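Acetylene hydratase (Pelobacter acetylenicus, PDB 2E7Z) catalyses the non-redox hydration of acetylene to acetaldehyde, using a tungsten-bis(molybdopterin guanine dinucleotide) cofactor and a [4Fe-4S] cluster. Local coordinates at residues 62-67 / 76-81; 85-90 / 496-501. All blocks are in the same frame, centred on the assembly; numbering follows the deposited sequence. Where two conformers were deposited one is given.

In the fold
From the N terminus, the chain first reaches interaction 1, which closes an eight-residue connection in the beta hairpin of strands 63-65 and 75-77, at the edge of a mixed sheet; strand 63-65 lies between strand 75-77 and strand 452-455. The chain then passes straight into helix 80-98, and interaction 2 brings together its segment 85-90 and segment 496-501 of helix 491-501, which 405 residues of chain separate. The two contacts follow in series, neither nested nor crossed, and share helix 80-98. Two salt bridges connect them directly: D81 with R501, and K64 with E86. Together they tie the edge hairpin, the helix that follows it and a helix from far along the chain.

Interaction 1 of 2, residues 62-67 / 76-81; sequences PLKNVG and ERISWD
The antiparallel beta hairpin of strands 63-65 and 75-77 brings P62 against I78 and W80 and pairs K64 with E76. K64 and E76 form a hydrogen-bonded pair, K64 N giving to E76 O and E76 N to K64 O, both at 2.9 Å. L63 and R77 are the neighbouring non-hydrogen-bonded pair. Beyond the paired residues, I78 N gives a hydrogen bond to P62 O at 2.9 Å, where the CA-H of R77 also points. Proline has no N-H to give, so P62 suits a place where its carbonyl does the bonding.

P62 CG stands over one face of the W80 indole, 3.6 Å from the centroid of the five-membered ring and 12° off the normal, a CH-pi contact with the side chains crossing at about a right angle. The flat indole offers the proline CH groups a broad face, its NE1 bonds to E487 O, and it lies close to the cofactor-binding Y439. In one of its two conformers I78 CD1 comes 3.8 Å from K64 CB. The lysine chain runs on extended (chi3 180°), carrying NZ to E86. Backbone bonds thus fix the register, while proline on indole packs the entry of strand 63-65 against the start of helix 80-98.

Interaction 2 of 2, residues 85-90 / 496-501; sequences DEIAEK and RELAVR
D85 OD1 receives two N-H groups of R501, a strong bond from NE at 2.7 Å and a weak one from NH2 at 3.2 Å. This salt bridge joins helix 80-98 to helix 491-501 in a helix-helix packing whose local axes approach to 9.5 Å at a crossing angle of -49°. NE meets the anti side of the carboxylate oxygen, and OD1 sits at the guanidinium edge, near its plane; the two flat groups are turned 46° against each other.

On its other flank the guanidinium is held by its own helix. NH1 gives to E497 OE1 at 2.8 Å, an almost straight bond (170°), and also to E497 O at 3.0 Å. NH2 has a further salt bridge to D81, so three carboxylates line one cation and would probably hold its guanidinium against rotation. Arginine suits the place because its N-H groups fan out in a plane and can serve several acceptors at once. An alanine in place of R501 would probably leave D85, D81 and E497 without their shared cation and open a gap where the arginine chain and guanidinium lay.

Beyond the salt bridge the contact is apolar. A88, whose small side chain points toward the other helix, lets the backbones come close, its CB 3.5 Å from R501 CB. With CG anti to its backbone N, L498 extends a methyl to the same alanine: CD1 lies 3.8 Å from A88 CB and 4.1 Å from I87 CG2.

Interaction 1 of 2, residues 62-67 / 76-81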
loop_
_atom_site.group_PDB
_atom_site.type_symbol
_atom_site.label_atom_id
_atom_site.label_comp_id
_atom_site.label_asym_id
_atom_site.label_seq_id
_atom_site.Cartn_x
_atom_site.Cartn_y
_atom_site.Cartn_z
ATOM N N PRO A 62 22.362 16.525 -4.885
ATOM C CA PRO A 62 22.300 16.408 -3.428
ATOM C C PRO A 62 22.286 17.776 -2.738
ATOM O O PRO A 62 23.038 18.689 -3.124
ATOM C CB PRO A 62 23.577 15.655 -3.084
ATOM C CG PRO A 62 23.868 14.827 -4.298
ATOM C CD PRO A 62 23.495 15.746 -5.441
ATOM N N LEU A 63 21.423 17.894 -1.734
ATOM C CA LEU A 63 21.363 19.111 -0.913
ATOM C C LEU A 63 21.662 18.786 0.533
ATOM O O LEU A 63 21.145 17.819 1.072
ATOM C CB LEU A 63 19.987 19.768 -1.004
ATOM C CG LEU A 63 19.503 20.219 -2.371
ATOM C CD1 LEU A 63 18.044 20.547 -2.312
ATOM C CD2 LEU A 63 20.322 21.457 -2.803
ATOM N N LYS A 64 22.507 19.579 1.163
ATOM C CA LYS A 64 22.787 19.485 2.574
ATOM C C LYS A 64 22.099 20.621 3.312
ATOM O O LYS A 64 22.143 21.789 2.891
ATOM C CB LYS A 64 24.297 19.584 2.794
ATOM C CG LYS A 64 24.698 19.599 4.244
ATOM C CD LYS A 64 26.193 19.604 4.442
ATOM C CE LYS A 64 26.506 19.621 5.918
ATOM N NZ LYS A 64 27.965 19.578 6.162
ATOM N N ASN A 65 21.449 20.310 4.412
ATOM C CA ASN A 65 20.882 21.360 5.221
ATOM C C ASN A 65 21.988 22.018 6.020
ATOM O O ASN A 65 22.727 21.353 6.759
ATOM C CB ASN A 65 19.809 20.788 6.147
ATOM C CG ASN A 65 19.002 21.866 6.767
ATOM O OD1 ASN A 65 19.510 22.627 7.600
ATOM N ND2 ASN A 65 17.750 22.000 6.330
ATOM N N VAL A 66 22.126 23.329 5.826
ATOM C CA VAL A 66 23.146 24.101 6.525
ATOM C C VAL A 66 22.518 25.108 7.471
ATOM O O VAL A 66 23.130 26.121 7.809
ATOM C CB VAL A 66 24.151 24.762 5.513
ATOM C CG1 VAL A 66 24.975 23.650 4.832
ATOM C CG2 VAL A 66 23.418 25.643 4.501
ATOM N N GLY A 67 21.279 24.848 7.860
ATOM C CA GLY A 67 20.617 25.646 8.893
ATOM C C GLY A 67 21.072 25.202 10.273
ATOM O O GLY A 67 21.897 24.281 10.420
ATOM N N GLU A 76 22.352 23.846 0.853
ATOM C CA GLU A 76 23.487 24.055 -0.057
ATOM C C GLU A 76 23.755 22.801 -0.861
ATOM O O GLU A 76 23.816 21.684 -0.307
ATOM C CB GLU A 76 24.743 24.455 0.711
ATOM C CG GLU A 76 25.905 24.792 -0.203
ATOM C CD GLU A 76 27.102 25.370 0.524
ATOM O OE1 GLU A 76 26.961 26.421 1.200
ATOM O OE2 GLU A 76 28.194 24.796 0.374
ATOM N N ARG A 77 23.854 22.954 -2.179
ATOM C CA ARG A 77 24.252 21.840 -3.031
ATOM C C ARG A 77 25.608 21.236 -2.624
ATOM O O ARG A 77 26.569 21.944 -2.344
ATOM C CB ARG A 77 24.269 22.249 -4.526
ATOM C CG ARG A 77 24.341 21.007 -5.441
ATOM C CD ARG A 77 24.473 21.389 -6.926
ATOM N NE ARG A 77 23.295 22.056 -7.429
ATOM C CZ ARG A 77 23.222 22.495 -8.688
ATOM N NH1 ARG A 77 24.246 22.263 -9.528
ATOM N NH2 ARG A 77 22.134 23.128 -9.107
ATOM N N ILE A 78 25.665 19.902 -2.555
ATOM C CA ILE A 78 26.931 19.180 -2.365
ATOM C C ILE A 78 27.023 18.021 -3.346
ATOM O O ILE A 78 26.070 17.749 -4.076
ATOM C CB ILE A 78 27.211 18.709 -0.884
ATOM C CG1 ILE A 78 26.058 17.887 -0.295
ATOM C CG2 ILE A 78 27.637 19.898 0.004
ATOM C CD1 ILE A 78 26.489 17.097 0.954
ATOM N N SER A 79 28.165 17.342 -3.364
ATOM C CA SER A 79 28.373 16.197 -4.253
ATOM C C SER A 79 27.759 14.956 -3.641
ATOM O O SER A 79 27.598 14.892 -2.430
ATOM C CB SER A 79 29.877 15.948 -4.452
ATOM O OG SER A 79 30.523 15.607 -3.228
ATOM N N TRP A 80 27.439 13.966 -4.473
ATOM C CA TRP A 80 27.078 12.632 -3.942
ATOM C C TRP A 80 28.178 12.074 -3.026
ATOM O O TRP A 80 27.910 11.544 -1.954
ATOM C CB TRP A 80 26.817 11.656 -5.084
ATOM C CG TRP A 80 25.408 11.671 -5.572
ATOM C CD1 TRP A 80 24.904 12.407 -6.613
ATOM C CD2 TRP A 80 24.298 10.956 -5.000
ATOM N NE1 TRP A 80 23.533 12.165 -6.740
ATOM C CE2 TRP A 80 23.149 11.278 -5.762
ATOM C CE3 TRP A 80 24.173 10.066 -3.937
ATOM C CZ2 TRP A 80 21.899 10.721 -5.505
ATOM C CZ3 TRP A 80 22.907 9.507 -3.673
ATOM C CH2 TRP A 80 21.799 9.836 -4.449
ATOM N N ASP A 81 29.435 12.224 -3.457
ATOM C CA ASP A 81 30.546 11.675 -2.705
ATOM C C ASP A 81 30.615 12.270 -1.289
ATOM O O ASP A 81 30.774 11.540 -0.298
ATOM C CB ASP A 81 31.861 11.945 -3.475
ATOM C CG ASP A 81 33.074 11.266 -2.854
ATOM O OD1 ASP A 81 33.019 10.036 -2.655
ATOM O OD2 ASP A 81 34.099 11.959 -2.593
#

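Interaction 2 of 2, residues 85-90 / 496-501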
loop_
_atom_site.group_PDB
_atom_site.type_symbol
_atom_site.label_atom_id
_atom_site.label_comp_id
_atom_site.label_asym_id
_atom_site.label_seq_id
_atom_site.Cartn_x
_atom_site.Cartn_y
_atom_site.Cartn_z
ATOM N N ASP A 85 29.772 10.472 2.261
ATOM C CA ASP A 85 30.792 10.444 3.303
ATOM C C ASP A 85 30.210 10.936 4.631
ATOM O O ASP A 85 30.408 10.309 5.676
ATOM C CB ASP A 85 31.964 11.350 2.939
ATOM C CG ASP A 85 32.906 10.729 1.907
ATOM O OD1 ASP A 85 32.730 9.540 1.526
ATOM O OD2 ASP A 85 33.836 11.458 1.493
ATOM N N GLU A 86 29.473 12.045 4.573
ATOM C CA GLU A 86 28.924 12.634 5.794
ATOM C C GLU A 86 27.811 11.789 6.394
ATOM O O GLU A 86 27.731 11.635 7.604
ATOM C CB GLU A 86 28.439 14.062 5.538
ATOM C CG GLU A 86 29.617 14.992 5.226
ATOM C CD GLU A 86 29.221 16.447 4.992
ATOM O OE1 GLU A 86 28.048 16.808 5.228
ATOM O OE2 GLU A 86 30.088 17.248 4.553
ATOM N N ILE A 87 26.957 11.252 5.529
ATOM C CA ILE A 87 25.880 10.375 5.987
ATOM C C ILE A 87 26.475 9.162 6.710
ATOM O O ILE A 87 26.052 8.808 7.827
ATOM C CB ILE A 87 24.965 9.996 4.816
ATOM C CG1 ILE A 87 24.131 11.210 4.395
ATOM C CG2 ILE A 87 24.036 8.855 5.197
ATOM C CD1 ILE A 87 23.497 11.063 3.001
ATOM N N ALA A 88 27.504 8.535 6.109
ATOM C CA ALA A 88 28.128 7.359 6.711
ATOM C C ALA A 88 28.802 7.705 8.044
ATOM O O ALA A 88 28.665 6.980 9.039
ATOM C CB ALA A 88 29.137 6.735 5.747
ATOM N N GLU A 89 29.516 8.834 8.063
ATOM C CA GLU A 89 30.177 9.248 9.291
ATOM C C GLU A 89 29.165 9.450 10.429
ATOM O O GLU A 89 29.380 8.986 11.549
ATOM C CB GLU A 89 30.956 10.543 9.065
ATOM C CG GLU A 89 31.622 11.088 10.331
ATOM C CD GLU A 89 32.184 12.492 10.142
ATOM O OE1 GLU A 89 31.854 13.165 9.126
ATOM O OE2 GLU A 89 32.957 12.929 11.024
ATOM N N LYS A 90 28.068 10.150 10.131
ATOM C CA LYS A 90 27.059 10.407 11.152
ATOM C C LYS A 90 26.312 9.136 11.564
ATOM O O LYS A 90 26.050 8.922 12.744
ATOM C CB LYS A 90 26.074 11.477 10.688
ATOM C CG LYS A 90 25.059 11.857 11.757
ATOM C CD LYS A 90 24.659 13.335 11.722
ATOM C CE LYS A 90 24.390 13.838 13.138
ATOM N NZ LYS A 90 23.776 15.180 13.186
ATOM N N ARG A 496 24.545 1.016 -2.328
ATOM C CA ARG A 496 25.879 0.449 -2.439
ATOM C C ARG A 496 26.940 1.409 -1.919
ATOM O O ARG A 496 27.879 1.009 -1.226
ATOM C CB ARG A 496 26.215 0.069 -3.875
ATOM C CG ARG A 496 27.523 -0.717 -3.927
ATOM C CD ARG A 496 28.024 -0.988 -5.335
ATOM N NE ARG A 496 28.993 -2.095 -5.247
ATOM C CZ ARG A 496 30.302 -1.974 -5.018
ATOM N NH1 ARG A 496 30.878 -0.769 -4.945
ATOM N NH2 ARG A 496 31.052 -3.073 -4.918
ATOM N N GLU A 497 26.821 2.677 -2.291
ATOM C CA GLU A 497 27.809 3.668 -1.856
ATOM C C GLU A 497 27.825 3.778 -0.331
ATOM O O GLU A 497 28.883 3.899 0.290
ATOM C CB GLU A 497 27.519 5.030 -2.487
ATOM C CG GLU A 497 27.790 5.078 -3.980
ATOM C CD GLU A 497 29.263 5.032 -4.317
ATOM O OE1 GLU A 497 30.075 5.616 -3.573
ATOM O OE2 GLU A 497 29.598 4.432 -5.355
ATOM N N LEU A 498 26.657 3.719 0.291
ATOM C CA LEU A 498 26.611 3.734 1.745
ATOM C C LEU A 498 27.170 2.434 2.332
ATOM O O LEU A 498 27.938 2.473 3.285
ATOM C CB LEU A 498 25.177 4.013 2.232
ATOM C CG LEU A 498 24.976 4.199 3.730
ATOM C CD1 LEU A 498 25.889 5.272 4.351
ATOM C CD2 LEU A 498 23.518 4.562 3.971
ATOM N N ALA A 499 26.789 1.290 1.761
ATOM C CA ALA A 499 27.265 -0.011 2.236
ATOM C C ALA A 499 28.779 -0.066 2.224
ATOM O O ALA A 499 29.392 -0.531 3.181
ATOM C CB ALA A 499 26.700 -1.096 1.368
ATOM N N VAL A 500 29.401 0.402 1.147
ATOM C CA VAL A 500 30.864 0.402 1.082
ATOM C C VAL A 500 31.462 1.205 2.240
ATOM O O VAL A 500 32.372 0.730 2.935
ATOM C CB VAL A 500 31.359 0.903 -0.292
ATOM C CG1 VAL A 500 32.873 1.147 -0.285
ATOM C CG2 VAL A 500 30.956 -0.081 -1.409
ATOM N N ARG A 501 30.910 2.387 2.495
ATOM C CA ARG A 501 31.417 3.241 3.575
ATOM C C ARG A 501 31.175 2.678 4.962
ATOM O O ARG A 501 31.888 3.017 5.899
ATOM C CB ARG A 501 30.840 4.650 3.461
ATOM C CG ARG A 501 31.326 5.409 2.229
ATOM C CD ARG A 501 30.435 6.620 1.962
ATOM N NE ARG A 501 30.968 7.540 0.962
ATOM C CZ ARG A 501 30.916 7.341 -0.354
ATOM N NH1 ARG A 501 30.347 6.233 -0.866
ATOM N NH2 ARG A 501 31.425 8.258 -1.158
#